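Local coordinates for DNA damage response protein Rtt109, putative (PDB 5ZB9), which probably transfers acetyl groups from acetyl-CoA to lysine side chains of histones, including histone H3, in the response to DNA damage, at residues S12-L17 with Q464-R469; C52-L57 with E77-G82; D192-E197 with G327-V332; A205-P210 with G317-V322; L244-N249 with M334-V339. One frame throughout, in Å; residues are numbered along the deposited sequence.

Interaction 1 (S12-L17 with Q464-R469); sequences SLAKVL and QRVEGR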
# COMPACT_ATOMS: atom_id res chain seq x y z
N SER A 12 -11.32 -6.25 -14.67
CA SER A 12 -9.87 -6.33 -14.62
C SER A 12 -9.44 -7.63 -13.98
O SER A 12 -8.56 -8.33 -14.47
CB SER A 12 -9.29 -5.15 -13.83
OG SER A 12 -9.70 -3.92 -14.39
N LEU A 13 -10.11 -7.94 -12.87
CA LEU A 13 -9.83 -9.12 -12.07
C LEU A 13 -10.14 -10.40 -12.84
O LEU A 13 -9.42 -11.40 -12.70
CB LEU A 13 -10.65 -9.05 -10.78
CG LEU A 13 -10.41 -10.08 -9.68
CD1 LEU A 13 -8.95 -10.07 -9.25
CD2 LEU A 13 -11.31 -9.77 -8.50
N ALA A 14 -11.19 -10.36 -13.64
CA ALA A 14 -11.62 -11.52 -14.42
C ALA A 14 -10.57 -11.90 -15.45
O ALA A 14 -10.35 -13.07 -15.73
CB ALA A 14 -12.95 -11.24 -15.10
N LYS A 15 -9.92 -10.88 -16.01
CA LYS A 15 -8.90 -11.09 -17.02
C LYS A 15 -7.62 -11.77 -16.49
O LYS A 15 -6.90 -12.41 -17.25
CB LYS A 15 -8.52 -9.77 -17.67
CG LYS A 15 -9.60 -9.12 -18.51
CD LYS A 15 -8.97 -8.01 -19.33
CE LYS A 15 -10.00 -7.10 -19.96
NZ LYS A 15 -10.57 -6.15 -18.96
N VAL A 16 -7.33 -11.62 -15.20
CA VAL A 16 -6.10 -12.19 -14.65
C VAL A 16 -6.33 -13.52 -13.94
O VAL A 16 -5.40 -14.31 -13.80
CB VAL A 16 -5.38 -11.21 -13.69
CG1 VAL A 16 -5.19 -9.85 -14.34
CG2 VAL A 16 -6.12 -11.07 -12.37
N LEU A 17 -7.55 -13.76 -13.49
CA LEU A 17 -7.84 -15.01 -12.78
C LEU A 17 -7.92 -16.17 -13.76
O LEU A 17 -8.39 -16.01 -14.88
CB LEU A 17 -9.14 -14.91 -11.97
CG LEU A 17 -9.11 -13.98 -10.75
CD1 LEU A 17 -10.48 -13.90 -10.09
CD2 LEU A 17 -8.08 -14.46 -9.74
N GLN A 464 -20.26 -7.96 -6.88
CA GLN A 464 -20.51 -8.69 -8.11
C GLN A 464 -19.73 -9.97 -8.11
O GLN A 464 -18.77 -10.13 -7.35
CB GLN A 464 -20.15 -7.85 -9.34
CG GLN A 464 -18.69 -7.48 -9.45
CD GLN A 464 -18.43 -6.50 -10.59
OE1 GLN A 464 -18.38 -5.30 -10.39
NE2 GLN A 464 -18.25 -7.04 -11.79
N ARG A 465 -20.14 -10.89 -8.96
CA ARG A 465 -19.46 -12.16 -9.09
C ARG A 465 -18.54 -12.11 -10.29
O ARG A 465 -18.86 -11.50 -11.31
CB ARG A 465 -20.47 -13.30 -9.20
CG ARG A 465 -21.42 -13.37 -8.03
CD ARG A 465 -21.82 -14.81 -7.77
NE ARG A 465 -23.05 -14.90 -6.98
CZ ARG A 465 -23.11 -14.75 -5.66
NH1 ARG A 465 -22.01 -14.46 -4.96
NH2 ARG A 465 -24.27 -14.86 -5.03
N VAL A 466 -17.39 -12.75 -10.15
CA VAL A 466 -16.35 -12.69 -11.17
C VAL A 466 -15.92 -14.09 -11.57
O VAL A 466 -15.64 -14.93 -10.71
CB VAL A 466 -15.11 -11.93 -10.67
CG1 VAL A 466 -14.04 -11.91 -11.74
CG2 VAL A 466 -15.50 -10.52 -10.25
N GLU A 467 -15.86 -14.35 -12.87
CA GLU A 467 -15.34 -15.62 -13.34
C GLU A 467 -14.08 -15.38 -14.14
O GLU A 467 -14.08 -14.56 -15.06
CB GLU A 467 -16.38 -16.36 -14.17
CG GLU A 467 -16.10 -17.85 -14.33
CD GLU A 467 -17.09 -18.54 -15.26
OE1 GLU A 467 -16.82 -19.69 -15.67
OE2 GLU A 467 -18.13 -17.93 -15.59
N GLY A 468 -13.01 -16.07 -13.78
CA GLY A 468 -11.74 -15.96 -14.48
C GLY A 468 -11.83 -16.24 -15.97
O GLY A 468 -12.64 -17.05 -16.42
N ARG A 469 -10.97 -15.57 -16.73
CA ARG A 469 -10.95 -15.63 -18.19
C ARG A 469 -9.56 -15.95 -18.72
O ARG A 469 -9.40 -16.25 -19.90
CB ARG A 469 -11.41 -14.30 -18.77
CG ARG A 469 -12.78 -14.30 -19.37
CD ARG A 469 -13.07 -12.92 -19.95
NE ARG A 469 -13.76 -12.06 -18.99
CZ ARG A 469 -13.78 -10.73 -19.07
NH1 ARG A 469 -13.14 -10.12 -20.06
NH2 ARG A 469 -14.44 -10.03 -18.17

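Interaction 2 (C52-L57 with E77-G82); sequences CENHFL and EVLVYG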
# COMPACT_ATOMS: atom_id res chain seq x y z
N CYS A 52 -7.48 11.96 2.20
CA CYS A 52 -7.36 10.51 2.16
C CYS A 52 -8.66 9.85 1.75
O CYS A 52 -9.74 10.31 2.10
CB CYS A 52 -6.90 9.96 3.51
SG CYS A 52 -6.52 8.19 3.46
N GLU A 53 -8.53 8.76 1.00
CA GLU A 53 -9.67 7.99 0.52
C GLU A 53 -9.45 6.53 0.92
O GLU A 53 -8.44 5.94 0.57
CB GLU A 53 -9.80 8.15 -1.00
CG GLU A 53 -10.87 7.29 -1.68
CD GLU A 53 -10.89 7.47 -3.21
OE1 GLU A 53 -10.11 8.31 -3.72
OE2 GLU A 53 -11.67 6.79 -3.91
N ASN A 54 -10.38 5.96 1.69
CA ASN A 54 -10.27 4.56 2.08
C ASN A 54 -10.85 3.61 1.04
O ASN A 54 -11.89 3.89 0.45
CB ASN A 54 -10.99 4.30 3.41
CG ASN A 54 -10.44 5.13 4.54
OD1 ASN A 54 -9.31 5.59 4.51
ND2 ASN A 54 -11.26 5.31 5.57
N HIS A 55 -10.17 2.49 0.83
CA HIS A 55 -10.66 1.42 -0.03
C HIS A 55 -10.52 0.08 0.65
O HIS A 55 -9.47 -0.22 1.22
CB HIS A 55 -9.91 1.38 -1.36
CG HIS A 55 -10.14 2.57 -2.22
ND1 HIS A 55 -11.15 2.63 -3.16
CD2 HIS A 55 -9.48 3.75 -2.30
CE1 HIS A 55 -11.11 3.79 -3.78
NE2 HIS A 55 -10.10 4.49 -3.28
N PHE A 56 -11.56 -0.73 0.58
CA PHE A 56 -11.48 -2.08 1.11
C PHE A 56 -12.11 -3.08 0.15
O PHE A 56 -13.23 -2.90 -0.31
CB PHE A 56 -12.16 -2.17 2.47
CG PHE A 56 -12.14 -3.54 3.05
CD1 PHE A 56 -10.97 -4.06 3.57
CD2 PHE A 56 -13.28 -4.32 3.06
CE1 PHE A 56 -10.94 -5.34 4.10
CE2 PHE A 56 -13.25 -5.59 3.59
CZ PHE A 56 -12.08 -6.10 4.11
N LEU A 57 -11.37 -4.14 -0.15
CA LEU A 57 -11.86 -5.19 -1.02
C LEU A 57 -11.95 -6.49 -0.25
O LEU A 57 -10.95 -6.98 0.26
CB LEU A 57 -10.95 -5.36 -2.24
CG LEU A 57 -11.21 -6.60 -3.10
CD1 LEU A 57 -12.56 -6.51 -3.80
CD2 LEU A 57 -10.10 -6.81 -4.13
N GLU A 77 -7.14 -3.73 2.59
CA GLU A 77 -7.46 -2.32 2.71
C GLU A 77 -6.34 -1.48 2.12
O GLU A 77 -5.16 -1.73 2.37
CB GLU A 77 -7.69 -1.91 4.17
CG GLU A 77 -8.11 -0.44 4.30
CD GLU A 77 -8.37 -0.02 5.75
OE1 GLU A 77 -9.50 0.42 6.04
OE2 GLU A 77 -7.44 -0.11 6.58
N VAL A 78 -6.72 -0.49 1.32
CA VAL A 78 -5.76 0.40 0.70
C VAL A 78 -6.16 1.85 0.92
O VAL A 78 -7.30 2.22 0.65
CB VAL A 78 -5.65 0.15 -0.80
CG1 VAL A 78 -4.58 1.03 -1.38
CG2 VAL A 78 -5.37 -1.32 -1.08
N LEU A 79 -5.23 2.66 1.43
CA LEU A 79 -5.49 4.08 1.63
C LEU A 79 -4.86 4.90 0.51
O LEU A 79 -3.66 4.76 0.22
CB LEU A 79 -4.95 4.53 2.98
CG LEU A 79 -5.24 3.63 4.18
CD1 LEU A 79 -4.52 4.16 5.42
CD2 LEU A 79 -6.73 3.50 4.42
N VAL A 80 -5.65 5.76 -0.12
CA VAL A 80 -5.13 6.64 -1.16
C VAL A 80 -5.03 8.05 -0.62
O VAL A 80 -6.04 8.66 -0.26
CB VAL A 80 -6.02 6.64 -2.43
CG1 VAL A 80 -5.37 7.48 -3.53
CG2 VAL A 80 -6.25 5.22 -2.92
N TYR A 81 -3.81 8.57 -0.54
CA TYR A 81 -3.56 9.94 -0.12
C TYR A 81 -3.32 10.83 -1.33
O TYR A 81 -2.74 10.40 -2.32
CB TYR A 81 -2.35 10.02 0.81
CG TYR A 81 -2.44 9.20 2.08
CD1 TYR A 81 -2.00 7.89 2.12
CD2 TYR A 81 -2.96 9.75 3.24
CE1 TYR A 81 -2.07 7.15 3.28
CE2 TYR A 81 -3.04 9.01 4.41
CZ TYR A 81 -2.60 7.72 4.42
OH TYR A 81 -2.68 6.99 5.58
N GLY A 82 -3.76 12.08 -1.23
CA GLY A 82 -3.50 13.05 -2.28
C GLY A 82 -3.04 14.38 -1.73
O GLY A 82 -3.63 14.92 -0.80

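Interaction 3 (D192-E197 with G327-V332); sequences DDQTQE and GLVNSV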
# COMPACT_ATOMS: atom_id res chain seq x y z
N ASP A 192 20.51 12.12 -22.80
CA ASP A 192 19.29 12.32 -23.58
C ASP A 192 18.22 11.31 -23.18
O ASP A 192 17.26 11.08 -23.91
CB ASP A 192 19.58 12.23 -25.08
CG ASP A 192 20.27 13.47 -25.61
OD1 ASP A 192 20.17 14.53 -24.95
OD2 ASP A 192 20.89 13.39 -26.69
N ASP A 193 18.41 10.71 -22.00
CA ASP A 193 17.41 9.84 -21.40
C ASP A 193 16.32 10.69 -20.78
O ASP A 193 15.31 10.18 -20.30
CB ASP A 193 18.04 8.92 -20.35
CG ASP A 193 19.01 7.92 -20.95
OD1 ASP A 193 18.62 7.22 -21.91
OD2 ASP A 193 20.16 7.83 -20.47
N GLN A 194 16.54 12.01 -20.79
CA GLN A 194 15.57 12.98 -20.30
C GLN A 194 14.32 13.03 -21.19
O GLN A 194 13.20 12.86 -20.71
CB GLN A 194 16.20 14.37 -20.21
CG GLN A 194 17.46 14.44 -19.35
CD GLN A 194 17.16 14.51 -17.86
OE1 GLN A 194 16.00 14.54 -17.45
NE2 GLN A 194 18.21 14.54 -17.05
N THR A 195 14.52 13.27 -22.49
CA THR A 195 13.41 13.36 -23.44
C THR A 195 12.79 11.99 -23.74
O THR A 195 11.60 11.90 -24.08
CB THR A 195 13.86 14.02 -24.78
OG1 THR A 195 15.20 13.60 -25.10
CG2 THR A 195 13.83 15.54 -24.67
N GLN A 196 13.59 10.94 -23.61
CA GLN A 196 13.09 9.57 -23.78
C GLN A 196 12.07 9.21 -22.70
O GLN A 196 10.91 8.94 -23.00
CB GLN A 196 14.24 8.56 -23.74
CG GLN A 196 14.94 8.34 -25.07
CD GLN A 196 15.80 7.08 -25.07
OE1 GLN A 196 15.97 6.43 -24.04
NE2 GLN A 196 16.33 6.73 -26.24
N GLU A 197 12.52 9.20 -21.45
CA GLU A 197 11.71 8.76 -20.32
C GLU A 197 10.57 9.72 -19.98
O GLU A 197 9.67 9.37 -19.21
CB GLU A 197 12.58 8.57 -19.07
CG GLU A 197 13.59 7.44 -19.17
CD GLU A 197 14.62 7.48 -18.06
OE1 GLU A 197 14.31 7.96 -16.95
OE2 GLU A 197 15.76 7.04 -18.32
N GLY A 327 5.86 13.41 -18.99
CA GLY A 327 6.13 14.81 -18.69
C GLY A 327 6.86 14.93 -17.38
O GLY A 327 6.97 16.00 -16.79
N LEU A 328 7.37 13.79 -16.91
CA LEU A 328 8.06 13.72 -15.63
C LEU A 328 9.07 12.58 -15.67
O LEU A 328 8.73 11.45 -16.05
CB LEU A 328 7.05 13.52 -14.49
CG LEU A 328 7.30 14.20 -13.14
CD1 LEU A 328 7.36 15.71 -13.29
CD2 LEU A 328 6.22 13.79 -12.13
N VAL A 329 10.32 12.88 -15.31
CA VAL A 329 11.36 11.86 -15.20
C VAL A 329 11.77 11.76 -13.73
O VAL A 329 11.40 12.63 -12.93
CB VAL A 329 12.59 12.18 -16.07
CG1 VAL A 329 12.22 12.12 -17.54
CG2 VAL A 329 13.16 13.54 -15.70
N ASN A 330 12.53 10.73 -13.38
CA ASN A 330 12.91 10.52 -11.99
C ASN A 330 14.00 11.48 -11.50
O ASN A 330 14.40 11.43 -10.33
CB ASN A 330 13.35 9.07 -11.76
CG ASN A 330 14.66 8.74 -12.45
OD1 ASN A 330 15.01 9.33 -13.47
ND2 ASN A 330 15.39 7.79 -11.88
N SER A 331 14.47 12.37 -12.37
CA SER A 331 15.47 13.37 -12.00
C SER A 331 14.81 14.68 -11.54
O SER A 331 15.45 15.50 -10.88
CB SER A 331 16.42 13.64 -13.17
OG SER A 331 15.83 14.48 -14.15
N VAL A 332 13.55 14.87 -11.91
CA VAL A 332 12.78 16.02 -11.47
C VAL A 332 12.44 15.88 -9.99
O VAL A 332 11.64 15.03 -9.60
CB VAL A 332 11.47 16.19 -12.28
CG1 VAL A 332 10.68 17.39 -11.77
CG2 VAL A 332 11.78 16.34 -13.76
O HOH W 1 8.20 9.46 -17.30

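Interaction 4 (A205-P210 with G317-V322); sequences AFLIVP and GFLWLV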
# COMPACT_ATOMS: atom_id res chain seq x y z
N ALA A 205 11.12 0.48 -8.53
CA ALA A 205 10.72 -0.02 -7.22
C ALA A 205 11.88 0.09 -6.24
O ALA A 205 13.02 -0.25 -6.57
CB ALA A 205 10.24 -1.46 -7.33
N PHE A 206 11.58 0.57 -5.04
CA PHE A 206 12.60 0.76 -4.00
C PHE A 206 12.29 -0.09 -2.78
O PHE A 206 11.14 -0.12 -2.31
CB PHE A 206 12.70 2.24 -3.60
CG PHE A 206 13.07 3.16 -4.74
CD1 PHE A 206 12.10 3.64 -5.60
CD2 PHE A 206 14.39 3.55 -4.93
CE1 PHE A 206 12.44 4.49 -6.64
CE2 PHE A 206 14.74 4.41 -5.98
CZ PHE A 206 13.76 4.88 -6.83
N LEU A 207 13.30 -0.77 -2.26
CA LEU A 207 13.12 -1.65 -1.12
C LEU A 207 14.20 -1.43 -0.08
O LEU A 207 15.38 -1.38 -0.41
CB LEU A 207 13.10 -3.12 -1.55
CG LEU A 207 13.02 -4.10 -0.38
CD1 LEU A 207 11.66 -4.04 0.29
CD2 LEU A 207 13.38 -5.54 -0.79
N ILE A 208 13.79 -1.30 1.18
CA ILE A 208 14.73 -1.25 2.29
C ILE A 208 14.32 -2.24 3.37
O ILE A 208 13.18 -2.25 3.83
CB ILE A 208 14.83 0.16 2.89
CG1 ILE A 208 15.68 1.06 1.99
CG2 ILE A 208 15.45 0.11 4.28
CD1 ILE A 208 15.95 2.42 2.61
N VAL A 209 15.26 -3.08 3.77
CA VAL A 209 15.05 -4.00 4.88
C VAL A 209 16.14 -3.76 5.91
O VAL A 209 17.21 -4.33 5.81
CB VAL A 209 15.09 -5.46 4.42
CG1 VAL A 209 14.72 -6.40 5.55
CG2 VAL A 209 14.18 -5.66 3.22
N PRO A 210 15.86 -2.89 6.89
CA PRO A 210 16.86 -2.51 7.91
C PRO A 210 17.46 -3.74 8.58
O PRO A 210 16.71 -4.63 9.00
CB PRO A 210 16.05 -1.68 8.91
CG PRO A 210 14.86 -1.20 8.14
CD PRO A 210 14.54 -2.30 7.16
N GLY A 317 10.13 -5.15 5.82
CA GLY A 317 10.59 -4.52 4.60
C GLY A 317 9.72 -3.32 4.28
O GLY A 317 8.50 -3.35 4.46
N PHE A 318 10.35 -2.25 3.80
CA PHE A 318 9.61 -1.08 3.37
C PHE A 318 9.73 -0.93 1.87
O PHE A 318 10.83 -0.92 1.32
CB PHE A 318 10.10 0.17 4.09
CG PHE A 318 10.04 0.06 5.58
CD1 PHE A 318 8.85 0.24 6.26
CD2 PHE A 318 11.17 -0.26 6.31
CE1 PHE A 318 8.78 0.12 7.63
CE2 PHE A 318 11.11 -0.37 7.70
CZ PHE A 318 9.91 -0.18 8.35
N LEU A 319 8.59 -0.81 1.21
CA LEU A 319 8.55 -0.80 -0.24
C LEU A 319 7.91 0.48 -0.80
O LEU A 319 6.85 0.91 -0.35
CB LEU A 319 7.79 -2.03 -0.72
CG LEU A 319 7.82 -2.32 -2.21
CD1 LEU A 319 9.24 -2.63 -2.60
CD2 LEU A 319 6.96 -3.51 -2.50
N TRP A 320 8.58 1.09 -1.78
CA TRP A 320 8.01 2.23 -2.49
C TRP A 320 8.13 1.98 -3.98
O TRP A 320 9.22 1.81 -4.51
CB TRP A 320 8.72 3.54 -2.12
CG TRP A 320 8.83 3.75 -0.65
CD1 TRP A 320 7.90 4.33 0.17
CD2 TRP A 320 9.92 3.36 0.20
NE1 TRP A 320 8.35 4.33 1.47
CE2 TRP A 320 9.58 3.74 1.51
CE3 TRP A 320 11.14 2.72 -0.03
CZ2 TRP A 320 10.43 3.50 2.60
CZ3 TRP A 320 11.99 2.49 1.05
CH2 TRP A 320 11.62 2.88 2.34
N LEU A 321 6.98 1.92 -4.66
CA LEU A 321 6.97 1.89 -6.10
C LEU A 321 6.69 3.31 -6.58
O LEU A 321 5.60 3.84 -6.33
CB LEU A 321 5.92 0.91 -6.63
CG LEU A 321 5.67 1.00 -8.14
CD1 LEU A 321 6.92 0.59 -8.93
CD2 LEU A 321 4.47 0.16 -8.52
N VAL A 322 7.67 3.93 -7.22
CA VAL A 322 7.49 5.32 -7.64
C VAL A 322 7.28 5.42 -9.15
O VAL A 322 8.16 5.04 -9.94
CB VAL A 322 8.69 6.21 -7.23
CG1 VAL A 322 8.46 7.65 -7.65
CG2 VAL A 322 8.92 6.13 -5.72

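Interaction 5 (L244-N249 with M334-V339); sequences LCDNPN and MTSSRV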
# COMPACT_ATOMS: atom_id res chain seq x y z
N LEU A 244 10.36 12.05 -3.35
CA LEU A 244 9.30 12.20 -2.36
C LEU A 244 9.36 13.52 -1.61
O LEU A 244 8.34 14.02 -1.15
CB LEU A 244 9.38 11.05 -1.35
CG LEU A 244 8.49 9.83 -1.58
CD1 LEU A 244 8.45 9.43 -3.04
CD2 LEU A 244 8.97 8.69 -0.70
N CYS A 245 10.57 14.07 -1.47
CA CYS A 245 10.77 15.29 -0.67
C CYS A 245 11.39 16.43 -1.46
O CYS A 245 12.39 16.26 -2.14
CB CYS A 245 11.65 14.97 0.53
SG CYS A 245 10.96 13.69 1.58
N ASP A 246 10.79 17.61 -1.33
CA ASP A 246 11.25 18.80 -2.04
C ASP A 246 12.54 19.36 -1.44
O ASP A 246 13.36 19.94 -2.14
CB ASP A 246 10.17 19.87 -2.04
CG ASP A 246 9.75 20.27 -0.63
OD1 ASP A 246 8.91 19.55 -0.03
OD2 ASP A 246 10.26 21.29 -0.13
N ASN A 247 12.69 19.19 -0.13
CA ASN A 247 13.87 19.68 0.57
C ASN A 247 14.58 18.56 1.31
O ASN A 247 14.28 18.28 2.47
CB ASN A 247 13.48 20.79 1.55
CG ASN A 247 14.67 21.36 2.30
OD1 ASN A 247 15.83 21.09 1.97
ND2 ASN A 247 14.39 22.16 3.32
N PRO A 248 15.53 17.91 0.64
CA PRO A 248 16.32 16.80 1.19
C PRO A 248 17.25 17.25 2.32
O PRO A 248 17.93 16.41 2.92
CB PRO A 248 17.14 16.33 -0.02
CG PRO A 248 16.41 16.86 -1.21
CD PRO A 248 15.84 18.16 -0.78
N ASN A 249 17.27 18.55 2.59
CA ASN A 249 18.12 19.09 3.64
C ASN A 249 17.33 19.47 4.88
O ASN A 249 17.90 19.87 5.89
CB ASN A 249 18.90 20.30 3.13
CG ASN A 249 20.14 19.91 2.34
OD1 ASN A 249 20.24 18.79 1.84
ND2 ASN A 249 21.09 20.83 2.24
N MET A 334 10.85 16.41 -6.31
CA MET A 334 9.53 16.73 -5.77
C MET A 334 9.43 18.22 -5.44
O MET A 334 10.41 18.85 -5.06
CB MET A 334 9.27 15.88 -4.51
CG MET A 334 7.97 16.18 -3.76
SD MET A 334 6.45 16.05 -4.74
CE MET A 334 6.36 14.30 -5.08
N THR A 335 8.24 18.79 -5.63
CA THR A 335 8.02 20.20 -5.30
C THR A 335 7.07 20.36 -4.11
O THR A 335 6.23 19.50 -3.85
CB THR A 335 7.48 21.00 -6.53
OG1 THR A 335 6.20 20.49 -6.91
CG2 THR A 335 8.44 20.88 -7.71
N SER A 336 7.23 21.46 -3.38
CA SER A 336 6.48 21.72 -2.15
C SER A 336 5.13 22.43 -2.41
O SER A 336 5.05 23.33 -3.24
CB SER A 336 7.34 22.56 -1.20
OG SER A 336 6.63 22.92 -0.02
N SER A 337 4.10 22.01 -1.68
CA SER A 337 2.80 22.69 -1.72
C SER A 337 2.51 23.40 -0.39
O SER A 337 1.40 23.87 -0.16
CB SER A 337 1.67 21.70 -2.06
OG SER A 337 1.45 20.76 -1.01
N ARG A 338 3.53 23.47 0.46
CA ARG A 338 3.41 24.10 1.78
C ARG A 338 3.26 25.61 1.69
O ARG A 338 3.75 26.24 0.75
CB ARG A 338 4.62 23.77 2.66
CG ARG A 338 4.84 22.29 2.92
CD ARG A 338 6.00 22.05 3.89
NE ARG A 338 7.28 22.55 3.37
CZ ARG A 338 8.10 21.86 2.58
NH1 ARG A 338 7.78 20.63 2.18
NH2 ARG A 338 9.24 22.41 2.18
N VAL A 339 2.59 26.19 2.68
CA VAL A 339 2.50 27.64 2.82
C VAL A 339 3.28 28.08 4.07
O VAL A 339 3.35 27.33 5.06
CB VAL A 339 1.04 28.13 2.91
CG1 VAL A 339 0.95 29.63 2.67
CG2 VAL A 339 0.17 27.38 1.91

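Interaction 1 (S12-L17 with Q464-R469)
R469 and K15 lie side by side and point the same way, with R469 NH1 4.0 Å from K15 CG. The R469 guanidinium meets A14 obliquely, its NH2 3.6 Å from A14 CB; the chain bends at chi3 (-93°), which sets NE. Further out the two cationic ends stay apart, K15 NZ standing 4.9 Å from R469 NH1. Both pair with D11, on the helix of K15, K15 through OD2 and R469 through OD1, so one carboxylate is shared by two like charges that would otherwise probably repel each other. The contact lays the end of the N-terminal helix 9-16 against strand 464-467, which pairs with strand 22-35 in the central sheet; the short helix and strand axes approach to 7.6 Å. On the inner side V466 holds CG1 anti to its backbone N (chi1 179°), 3.6 Å from A14 CB, and L17 backs this apolar patch while also touching V23 and L111. Where the strand has ended, R469 N donates to A14 O at 2.8 Å with a bent N-H...O angle of 131°, and makes a weak second bond to L17 O. G468 CA comes to 3.4 Å from A14 O.

Interaction 2 (C52-L57 with E77-G82)
H55 packs against V78 and V80 on the partner strand. Its CB lies 3.4 Å from V78 O, an oxygen that sits near the plane of the ring at its edge. CG is set beside the backbone N (chi1 -66°). Beyond it, the turn of the ring about chi2 (-91°) leaves CD2 3.6 Å from V80 CG2, and NE2 passes the same methyl a little further off. ND1 turns to a hydrogen bond with H27, and the H127 ring also meets the imidazole. H55, V78 and V80 belong to the antiparallel beta hairpin of strands 50-61 and 71-82. H55 with V78 and E53 with V80 are its hydrogen-bonded pairs here; the straightest bond runs from V80 N to E53 O, at 178°. On the other face of the hairpin C52 SG, seen disulfide-bonded to C35 in another structure of this protein, lies over one face of the Y81 ring, offset toward the rim and 4.0 Å from the ring centroid, in a sulfur-aromatic contact. Beside it N54 OD1 comes to 3.3 Å from L79 CD2. At the far end F56 and E77 cross at about a right angle, with E77 CB at the edge of the phenyl ring. Backbone bonds and apolar contacts thus join the two strands, while the polar tips are satisfied elsewhere, H55 ND1 by H27 and the E77 carboxylate by S92, K93 and Y424.

Interaction 3 (D192-E197 with G327-V332)
V329 presses its two methyls against the peptide groups and side chains of Q194 and E197, joining a type I beta turn, V329 to V332, to the short and weakly bonded helix 193-198. The turn belongs to the long connection that follows strand 317-324. The tight side is built round the V329 isopropyl group. CG1, held beside the backbone N (chi1 -66°), lies 3.4 Å from Q194 O and 3.8 Å from the carbonyl carbon of E197, with E197 CB scarcely further away. CG1 is therefore set against the first turn of the helix, covering its backbone as well as its side chains, and both V329 and E197 are buried. CG2 points to the other flank, where Q194 crosses V329 at about a right angle; the Q194 chain bends at chi2 (-80°), which sets CD, and its OE1 lies 3.5 Å from V329 CG2.

The polar flank is much looser. S331 OG is 3.3 Å from Q194 OE1, at best a weak hydrogen bond whose proton has another acceptor available, and both residues are partly exposed. A water modelled between E197 O and L328 O sits too close to each for its bonds to be trusted. Next to the contact, a backbone bond between G327 and S198 ties the loop to the helix end. The E197 side chain is extended beyond CG and is held at its tip, where OE2 bonds to the hydroxyl OG1 of T184.

Interaction 4 (A205-P210 with G317-V322)
W320 O accepts the backbone N-H of F206 at 2.7 Å, with 159° at the hydrogen. The reverse bond, W320 N to F206 O, completes a hydrogen-bonded antiparallel pair, and I208 with F318 forms the next. F206 O is approached by carbon as well: L319 CD1 closes to 3.2 Å, and L319 CA adds a CH...O contact.

The aromatic face of the two strands carries F206, I208, F318 and W320. W320 has CG beside its backbone N (chi1 -50°), and the benzene part of its indole meets the other strand: CE3 is 3.9 Å from F206 CB, and CZ3 is 4.1 Å from I208 CG1, which sits near the ring plane, the two side chains crossing at a slant. The F206 ring turns its own edge to W320 O, and its CE1 reaches V322 CG2. At the far end P210 and F318 cross at about a right angle, P210 CG meeting the F318 ring edge at 3.9 Å from CE2. On the reverse face the branched tips of L207 and L319 meet CD1 to CD1 at 4.0 Å, alongside A205 and L321.

W320 NE1 also bonds to the acetyl oxygen of the acetylated lysine at position 264. Strand 317-324 is flanked by 202-208 and 133-140, and 202-208 in turn by the short strand 235-236. Helix 162-177, which carries the CoA-binding residues W168 and R171, covers the leucine face through I173, I176 and L177.

Interaction 5 (L244-N249 with M334-V339)
D246 turns CG between its backbone N and carbonyl carbon (chi1 58°), and R338 bends at chi3 (-61°), which sets NE. Carboxylate and guanidinium meet tip to tip. The salt bridge is end-on and bidentate: R338 NH1 bonds to D246 OD1 at 2.7 Å and NH2 to OD2 at 2.8 Å, each oxygen using its syn lone pair. The two flat groups are tilted 31° against each other. S336 fills in beside them, with CB 3.4 Å from D246 OD2 and OG 3.2 Å above the centre of the guanidinium. That same hydroxyl accepts the backbone N-H of R338 in an ST turn, which ties the base of the arginine to the serine above its tip. D246 CA makes a CH...O contact with M334 O at 3.1 Å, and M334 CG lies 3.4 Å from L244 O, just where helix 241-244 ends. The contact thus joins the loop after that helix to the long connection following strand 317-324. E45 forms a salt bridge with R338 NE, and E48 makes a long, weak ion pair with NH1. Together the bidentate bonds and E45 fix the rotation of the guanidinium and probably balance its charge.

How the interactions relate
Interactions 1, 2 and 4 all reach the same large mixed sheet, while interactions 3 and 5 fasten the long connection that leaves strand 317-324. Interaction 1 closes the widest loop and encloses the other four along the chain. Interactions 4 and 5 touch directly, V322 CG2 lying 4.3 Å from L244 CD1, and the segments of 3 and 5 adjoin in sequence, with centres 19 Å apart. CoA is absent from this model, but its binding residues lie near three contacts: L17 is about 8 Å from L112, E77 about 7 Å from A94, and L319 about 9 Å from W168 (side chain to side chain). Interactions 3 and 5 lie away from that site.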